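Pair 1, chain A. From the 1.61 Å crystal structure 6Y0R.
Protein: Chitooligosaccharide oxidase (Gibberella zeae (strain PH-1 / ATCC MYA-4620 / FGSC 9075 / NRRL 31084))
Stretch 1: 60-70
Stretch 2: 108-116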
# COMPACT_ATOMS: atom_id res chain seq x y z
N GLU A 60 2.29 19.63 10.40
CA GLU A 60 3.25 20.73 10.21
C GLU A 60 4.63 20.23 10.60
O GLU A 60 4.97 20.15 11.79
CB GLU A 60 2.82 21.94 11.04
CG GLU A 60 3.80 23.10 10.90
CD GLU A 60 3.65 23.95 9.66
OE1 GLU A 60 4.27 25.08 9.61
OE2 GLU A 60 2.95 23.50 8.71
N PRO A 61 5.47 19.87 9.62
CA PRO A 61 6.86 19.52 9.88
C PRO A 61 7.63 20.70 10.54
O PRO A 61 7.20 21.84 10.38
CB PRO A 61 7.45 19.18 8.52
CG PRO A 61 6.22 18.85 7.66
CD PRO A 61 5.10 19.71 8.20
N ALA A 62 8.72 20.37 11.22
CA ALA A 62 9.73 21.36 11.67
C ALA A 62 10.46 21.96 10.47
O ALA A 62 10.82 23.15 10.53
CB ALA A 62 10.68 20.71 12.65
N ALA A 63 10.68 21.18 9.41
CA ALA A 63 11.48 21.54 8.23
C ALA A 63 11.09 20.58 7.12
O ALA A 63 10.73 19.40 7.43
CB ALA A 63 12.96 21.47 8.53
N ILE A 64 11.16 21.05 5.88
CA ILE A 64 10.96 20.18 4.71
C ILE A 64 12.21 20.27 3.86
O ILE A 64 12.44 21.36 3.26
CB ILE A 64 9.69 20.55 3.94
CG1 ILE A 64 8.44 20.56 4.81
CG2 ILE A 64 9.55 19.64 2.74
CD1 ILE A 64 7.15 20.92 4.09
N ALA A 65 13.00 19.20 3.81
CA ALA A 65 14.16 19.08 2.90
C ALA A 65 13.65 18.56 1.54
O ALA A 65 12.75 17.68 1.53
CB ALA A 65 15.21 18.17 3.46
N VAL A 66 14.17 19.12 0.44
CA VAL A 66 13.72 18.77 -0.93
C VAL A 66 14.93 18.38 -1.76
O VAL A 66 15.32 19.05 -2.72
CB VAL A 66 12.86 19.86 -1.57
CG1 VAL A 66 12.24 19.33 -2.84
CG2 VAL A 66 11.77 20.38 -0.66
N PRO A 67 15.56 17.24 -1.43
CA PRO A 67 16.79 16.83 -2.10
C PRO A 67 16.58 16.37 -3.54
O PRO A 67 15.56 15.76 -3.87
CB PRO A 67 17.31 15.66 -1.26
CG PRO A 67 16.00 15.06 -0.69
CD PRO A 67 15.12 16.26 -0.42
N THR A 68 17.56 16.64 -4.40
CA THR A 68 17.63 16.06 -5.77
C THR A 68 18.75 15.03 -5.92
O THR A 68 18.78 14.37 -6.98
CB THR A 68 17.80 17.19 -6.79
OG1 THR A 68 19.12 17.73 -6.61
CG2 THR A 68 16.78 18.28 -6.61
N THR A 69 19.63 14.84 -4.92
CA THR A 69 20.72 13.85 -4.96
C THR A 69 20.78 13.05 -3.66
O THR A 69 20.34 13.58 -2.63
CB THR A 69 22.08 14.55 -5.12
OG1 THR A 69 22.38 15.26 -3.92
CG2 THR A 69 22.07 15.55 -6.25
N VAL A 70 21.35 11.86 -3.73
CA VAL A 70 21.60 11.00 -2.54
C VAL A 70 22.49 11.78 -1.56
O VAL A 70 22.20 11.75 -0.33
CB VAL A 70 22.15 9.63 -2.96
CG1 VAL A 70 22.62 8.79 -1.78
CG2 VAL A 70 21.10 8.87 -3.76
N LEU A 108 11.54 16.47 10.88
CA LEU A 108 12.26 16.81 9.64
C LEU A 108 11.63 15.91 8.58
O LEU A 108 11.83 14.69 8.68
CB LEU A 108 13.76 16.57 9.77
CG LEU A 108 14.55 16.60 8.45
CD1 LEU A 108 14.30 17.87 7.68
CD2 LEU A 108 16.03 16.40 8.71
N MET A 109 10.90 16.51 7.65
CA MET A 109 10.33 15.72 6.52
C MET A 109 11.25 15.82 5.29
O MET A 109 11.67 16.95 4.88
CB MET A 109 8.90 16.12 6.19
CG MET A 109 8.24 15.18 5.16
SD MET A 109 6.51 15.57 4.95
CE MET A 109 6.67 17.08 3.99
N ILE A 110 11.61 14.68 4.75
CA ILE A 110 12.48 14.60 3.55
C ILE A 110 11.55 14.25 2.39
O ILE A 110 11.11 13.06 2.30
CB ILE A 110 13.67 13.66 3.75
CG1 ILE A 110 14.50 14.08 4.99
CG2 ILE A 110 14.52 13.61 2.49
CD1 ILE A 110 15.68 13.22 5.28
N GLU A 111 11.22 15.28 1.61
CA GLU A 111 10.37 15.17 0.40
C GLU A 111 11.21 14.53 -0.70
O GLU A 111 12.27 15.08 -1.06
CB GLU A 111 9.84 16.54 0.01
CG GLU A 111 9.09 16.53 -1.31
CD GLU A 111 7.79 15.72 -1.22
OE1 GLU A 111 6.97 16.01 -0.29
OE2 GLU A 111 7.67 14.76 -2.00
N LEU A 112 10.80 13.40 -1.27
CA LEU A 112 11.61 12.67 -2.28
C LEU A 112 11.03 12.79 -3.71
O LEU A 112 11.61 12.19 -4.60
CB LEU A 112 11.77 11.20 -1.90
CG LEU A 112 12.47 10.95 -0.57
CD1 LEU A 112 12.36 9.50 -0.14
CD2 LEU A 112 13.93 11.39 -0.66
N ASP A 113 9.91 13.46 -3.90
CA ASP A 113 9.20 13.39 -5.21
C ASP A 113 9.93 14.20 -6.31
O ASP A 113 9.47 14.07 -7.46
CB ASP A 113 7.72 13.75 -5.15
CG ASP A 113 7.32 15.19 -4.90
OD1 ASP A 113 8.24 16.07 -4.88
OD2 ASP A 113 6.10 15.44 -4.67
N ARG A 114 11.05 14.88 -6.02
CA ARG A 114 11.90 15.44 -7.11
C ARG A 114 12.78 14.35 -7.72
O ARG A 114 13.41 14.57 -8.78
CB ARG A 114 12.77 16.60 -6.60
CG ARG A 114 12.06 17.71 -5.87
CD ARG A 114 10.88 18.34 -6.57
NE ARG A 114 10.52 19.62 -5.99
CZ ARG A 114 9.66 19.79 -5.01
NH1 ARG A 114 9.43 21.00 -4.54
NH2 ARG A 114 9.01 18.75 -4.47
N MET A 115 12.92 13.20 -7.05
CA MET A 115 13.79 12.10 -7.48
C MET A 115 12.90 10.94 -7.96
O MET A 115 12.41 10.15 -7.13
CB MET A 115 14.73 11.71 -6.35
CG MET A 115 15.85 12.70 -6.19
SD MET A 115 16.99 12.16 -4.87
CE MET A 115 15.94 12.56 -3.51
N TYR A 116 12.69 10.84 -9.28
CA TYR A 116 11.66 9.94 -9.85
C TYR A 116 12.27 9.15 -11.01
O TYR A 116 11.52 8.64 -11.85
CB TYR A 116 10.39 10.72 -10.20
CG TYR A 116 10.57 11.91 -11.11
CD1 TYR A 116 10.71 11.74 -12.47
CD2 TYR A 116 10.51 13.19 -10.60
CE1 TYR A 116 10.87 12.83 -13.31
CE2 TYR A 116 10.66 14.30 -11.43
CZ TYR A 116 10.84 14.11 -12.78
OH TYR A 116 10.95 15.22 -13.57
O HOH W 1 12.75 15.41 -3.71

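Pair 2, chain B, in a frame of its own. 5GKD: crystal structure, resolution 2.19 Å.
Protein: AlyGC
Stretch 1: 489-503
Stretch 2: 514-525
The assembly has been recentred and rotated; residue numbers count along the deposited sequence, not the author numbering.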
# COMPACT_ATOMS: atom_id res chain seq x y z
N GLU B 489 25.16 21.52 18.21
CA GLU B 489 25.29 22.87 17.76
C GLU B 489 24.76 22.97 16.33
O GLU B 489 25.31 22.39 15.43
CB GLU B 489 26.74 23.30 17.87
CG GLU B 489 27.06 24.50 17.05
CD GLU B 489 27.26 25.73 17.89
OE1 GLU B 489 26.31 26.50 17.99
OE2 GLU B 489 28.38 25.92 18.42
N LYS B 490 23.69 23.69 16.15
CA LYS B 490 23.02 23.83 14.86
C LYS B 490 23.83 24.03 13.59
O LYS B 490 24.53 25.00 13.49
CB LYS B 490 22.01 24.95 14.95
CG LYS B 490 21.03 24.99 13.82
CD LYS B 490 20.69 26.40 13.43
CE LYS B 490 19.53 26.92 14.24
NZ LYS B 490 19.12 28.26 13.77
N GLY B 491 23.72 23.11 12.64
CA GLY B 491 24.38 23.24 11.39
C GLY B 491 25.73 22.60 11.49
O GLY B 491 26.42 22.58 10.51
N SER B 492 26.10 22.08 12.64
CA SER B 492 27.39 21.45 12.77
C SER B 492 27.32 19.94 12.65
O SER B 492 28.34 19.32 12.62
CB SER B 492 28.10 21.86 14.04
OG SER B 492 27.44 21.36 15.15
N ALA B 493 26.13 19.35 12.59
CA ALA B 493 26.00 17.91 12.41
C ALA B 493 25.43 17.71 11.05
O ALA B 493 24.34 18.09 10.80
CB ALA B 493 25.12 17.28 13.44
N VAL B 494 26.21 17.12 10.17
CA VAL B 494 25.86 16.89 8.80
C VAL B 494 25.52 15.45 8.58
O VAL B 494 26.29 14.61 8.88
CB VAL B 494 27.01 17.33 7.89
CG1 VAL B 494 26.62 17.29 6.44
CG2 VAL B 494 27.45 18.73 8.24
N ILE B 495 24.35 15.17 8.04
CA ILE B 495 23.89 13.81 7.81
C ILE B 495 23.88 13.56 6.30
O ILE B 495 23.26 14.31 5.55
CB ILE B 495 22.50 13.56 8.43
CG1 ILE B 495 22.59 13.71 9.95
CG2 ILE B 495 21.99 12.17 8.05
CD1 ILE B 495 21.28 14.17 10.63
N PHE B 496 24.58 12.51 5.87
CA PHE B 496 24.68 12.17 4.46
C PHE B 496 23.95 10.86 4.20
O PHE B 496 24.51 9.79 4.45
CB PHE B 496 26.14 12.03 4.02
CG PHE B 496 26.91 13.31 3.98
CD1 PHE B 496 26.72 14.22 2.97
CD2 PHE B 496 27.86 13.58 4.94
CE1 PHE B 496 27.44 15.39 2.92
CE2 PHE B 496 28.59 14.75 4.89
CZ PHE B 496 28.38 15.65 3.89
N PRO B 497 22.72 10.89 3.68
CA PRO B 497 22.09 9.64 3.25
C PRO B 497 22.81 9.04 2.04
O PRO B 497 23.22 9.74 1.11
CB PRO B 497 20.67 10.08 2.89
CG PRO B 497 20.83 11.53 2.52
CD PRO B 497 21.86 12.06 3.44
N GLN B 498 22.95 7.73 2.06
CA GLN B 498 23.45 6.99 0.92
C GLN B 498 22.44 6.00 0.37
O GLN B 498 22.74 5.32 -0.62
CB GLN B 498 24.75 6.26 1.28
CG GLN B 498 25.88 7.19 1.69
CD GLN B 498 27.09 6.44 2.23
OE1 GLN B 498 27.15 6.11 3.41
NE2 GLN B 498 28.06 6.17 1.36
N ARG B 499 21.26 5.88 0.99
CA ARG B 499 20.19 5.01 0.53
C ARG B 499 19.01 5.83 0.01
O ARG B 499 18.95 7.05 0.17
CB ARG B 499 19.71 4.07 1.66
CG ARG B 499 20.80 3.20 2.29
CD ARG B 499 21.03 1.88 1.52
NE ARG B 499 21.78 2.07 0.28
CZ ARG B 499 23.11 2.17 0.21
NH1 ARG B 499 23.85 2.09 1.31
NH2 ARG B 499 23.71 2.34 -0.97
N SER B 500 18.07 5.14 -0.63
CA SER B 500 16.88 5.79 -1.18
C SER B 500 16.06 6.48 -0.11
O SER B 500 15.35 7.45 -0.39
CB SER B 500 16.02 4.76 -1.91
OG SER B 500 16.54 4.54 -3.20
N THR B 501 16.12 5.98 1.12
CA THR B 501 15.45 6.60 2.24
C THR B 501 16.47 6.86 3.33
O THR B 501 17.35 6.03 3.56
CB THR B 501 14.32 5.71 2.79
OG1 THR B 501 13.30 5.56 1.79
CG2 THR B 501 13.71 6.33 4.04
N LEU B 502 16.36 8.02 3.96
CA LEU B 502 17.12 8.31 5.16
C LEU B 502 16.41 7.79 6.41
O LEU B 502 16.98 7.02 7.19
CB LEU B 502 17.36 9.81 5.28
CG LEU B 502 18.14 10.20 6.53
CD1 LEU B 502 19.50 9.54 6.48
CD2 LEU B 502 18.25 11.71 6.63
N ILE B 503 15.16 8.19 6.61
CA ILE B 503 14.40 7.86 7.81
C ILE B 503 13.04 7.30 7.42
O ILE B 503 12.30 7.92 6.64
CB ILE B 503 14.22 9.08 8.73
CG1 ILE B 503 15.57 9.57 9.23
CG2 ILE B 503 13.33 8.71 9.91
CD1 ILE B 503 15.48 10.85 10.02
N ASP B 514 15.86 18.54 15.10
CA ASP B 514 16.12 19.86 15.67
C ASP B 514 17.56 20.24 15.33
O ASP B 514 18.51 19.60 15.82
CB ASP B 514 15.87 19.84 17.17
CG ASP B 514 16.05 21.19 17.82
OD1 ASP B 514 16.32 22.18 17.09
OD2 ASP B 514 15.90 21.27 19.06
N GLY B 515 17.73 21.23 14.47
CA GLY B 515 19.05 21.76 14.18
C GLY B 515 19.95 20.88 13.34
O GLY B 515 21.16 21.05 13.37
N VAL B 516 19.42 19.95 12.59
CA VAL B 516 20.27 19.05 11.86
C VAL B 516 20.47 19.59 10.45
O VAL B 516 19.75 20.47 9.99
CB VAL B 516 19.71 17.61 11.83
CG1 VAL B 516 19.27 17.17 13.21
CG2 VAL B 516 18.57 17.48 10.82
N TYR B 517 21.47 19.06 9.76
CA TYR B 517 21.79 19.47 8.41
C TYR B 517 21.90 18.21 7.56
O TYR B 517 22.68 17.31 7.88
CB TYR B 517 23.09 20.28 8.40
CG TYR B 517 23.37 20.99 7.10
CD1 TYR B 517 23.86 20.30 6.00
CD2 TYR B 517 23.14 22.36 6.98
CE1 TYR B 517 24.11 20.95 4.80
CE2 TYR B 517 23.38 23.02 5.77
CZ TYR B 517 23.87 22.30 4.69
OH TYR B 517 24.13 22.93 3.49
N VAL B 518 21.13 18.15 6.48
CA VAL B 518 21.11 16.98 5.61
C VAL B 518 21.52 17.41 4.22
O VAL B 518 20.88 18.28 3.62
CB VAL B 518 19.74 16.28 5.57
CG1 VAL B 518 19.79 15.11 4.59
CG2 VAL B 518 19.34 15.79 6.94
N ASP B 519 22.58 16.79 3.71
CA ASP B 519 23.02 16.94 2.34
C ASP B 519 22.84 15.58 1.68
O ASP B 519 23.55 14.63 1.99
CB ASP B 519 24.48 17.41 2.29
CG ASP B 519 25.05 17.48 0.89
OD1 ASP B 519 24.30 17.30 -0.09
OD2 ASP B 519 26.27 17.72 0.77
N ALA B 520 21.86 15.49 0.77
CA ALA B 520 21.52 14.25 0.09
C ALA B 520 22.31 14.03 -1.20
O ALA B 520 21.88 13.24 -2.05
CB ALA B 520 20.02 14.23 -0.23
N THR B 521 23.44 14.71 -1.36
CA THR B 521 24.28 14.56 -2.55
C THR B 521 24.59 13.10 -2.88
O THR B 521 24.64 12.71 -4.05
CB THR B 521 25.57 15.36 -2.36
OG1 THR B 521 25.28 16.76 -2.41
CG2 THR B 521 26.63 14.99 -3.41
N ASN B 522 24.79 12.26 -1.87
CA ASN B 522 25.27 10.91 -2.08
C ASN B 522 24.17 9.86 -2.09
O ASN B 522 24.48 8.67 -2.06
CB ASN B 522 26.29 10.58 -1.02
CG ASN B 522 27.40 11.59 -0.99
OD1 ASN B 522 27.37 12.54 -0.22
ND2 ASN B 522 28.35 11.42 -1.88
N ALA B 523 22.91 10.26 -2.13
CA ALA B 523 21.82 9.29 -2.27
C ALA B 523 21.97 8.53 -3.59
O ALA B 523 22.59 9.02 -4.53
CB ALA B 523 20.48 10.01 -2.23
N PRO B 524 21.39 7.34 -3.71
CA PRO B 524 21.54 6.58 -4.95
C PRO B 524 20.98 7.35 -6.14
O PRO B 524 20.02 8.12 -6.03
CB PRO B 524 20.73 5.30 -4.69
CG PRO B 524 20.58 5.24 -3.20
CD PRO B 524 20.46 6.66 -2.79
N ASP B 525 21.62 7.13 -7.29
CA ASP B 525 21.27 7.81 -8.54
C ASP B 525 20.07 7.11 -9.16
O ASP B 525 20.15 6.36 -10.13
CB ASP B 525 22.47 7.84 -9.49
CG ASP B 525 22.27 8.78 -10.69
OD1 ASP B 525 21.13 9.14 -11.01
OD2 ASP B 525 23.28 9.15 -11.32
O HOH W 2 24.31 12.32 0.86
O HOH W 3 24.49 5.90 -2.78

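Both pairs set two short parallel strands side by side, and each second strand then runs into a type I beta turn. Fourteen central residues superpose with an RMSD of 0.7 Å. The strand axes approach to 4.7 Å in pair 1 and 4.6 Å in pair 2, at angles of 26° and 33°.

The same ladder of backbone hydrogen bonds joins the strands. In pair 1, Met A109 N donates to Ala A63 O (2.9 Å), Ala A65 N to Met A109 O (2.8 Å), and Glu A111 N to Ala A65 O (2.8 Å). The matching bonds in pair 2 are Tyr B517 N to Ala B493 O (3.2 Å), Ile B495 N to Tyr B517 O (2.7 Å), and Asp B519 N to Ile B495 O (3.2 Å).

On one face, Ile A64 matches Val B494 and Met A109 matches Tyr B517. Ile A64 CD1 meets Met A109 CE at 3.9 Å. In pair 2 an aromatic ring replaces the flexible thioether chain, and Val B494 CG1 lies 4.1 Å from Tyr B517 CD1. Pro A61 CG also packs on Met A109 CB (4.1 Å). Its counterpart Gly B491 has no side chain; its N makes a weak hydrogen bond to Gly B515 O (3.4 Å).

On the other face the bulk is distributed differently. Small Ala A65 sits beside larger Ile A110, with Ala A65 CB 4.4 Å from Ile A110 CG1. Its counterpart Ile B495 is larger and faces the smaller Val B518, with Ile B495 CB 4.1 Å from Val B518 CG2. Ile B495 CD1 also reaches Val B516 CB (4.0 Å).

Pro A67 and Pro B497 match. Pro A67 CG touches Ile A110 CG2 (3.8 Å), Leu A112 CD2 (4.2 Å) and Met A115 CE (3.8 Å). Pro B497 CD packs on Val B518 CG1 (3.9 Å), and its CG on Ala B520 CB (3.9 Å).

A water bridges the same positions in each pair. Water 1 donates to Pro A67 O (2.8 Å) and Glu A111 O (2.7 Å) and accepts from Arg A114 N (2.9 Å). Water 2 has matching contacts to Pro B497 O (2.8 Å), Asp B519 O (2.7 Å) and Asn B522 N (2.8 Å).

Next to this site, Val A66 CG1 lies over one face of the Arg A114 guanidinium, 3.4 Å from Arg A114 CZ. Arg A114 NH2 also forms a salt bridge with Asp A113 OD1 (2.8 Å). In pair 2 Phe B496 takes the place of Val A66, and Asn B522 that of Arg A114; Phe B496 CD1 is 3.7 Å from Asn B522 OD1.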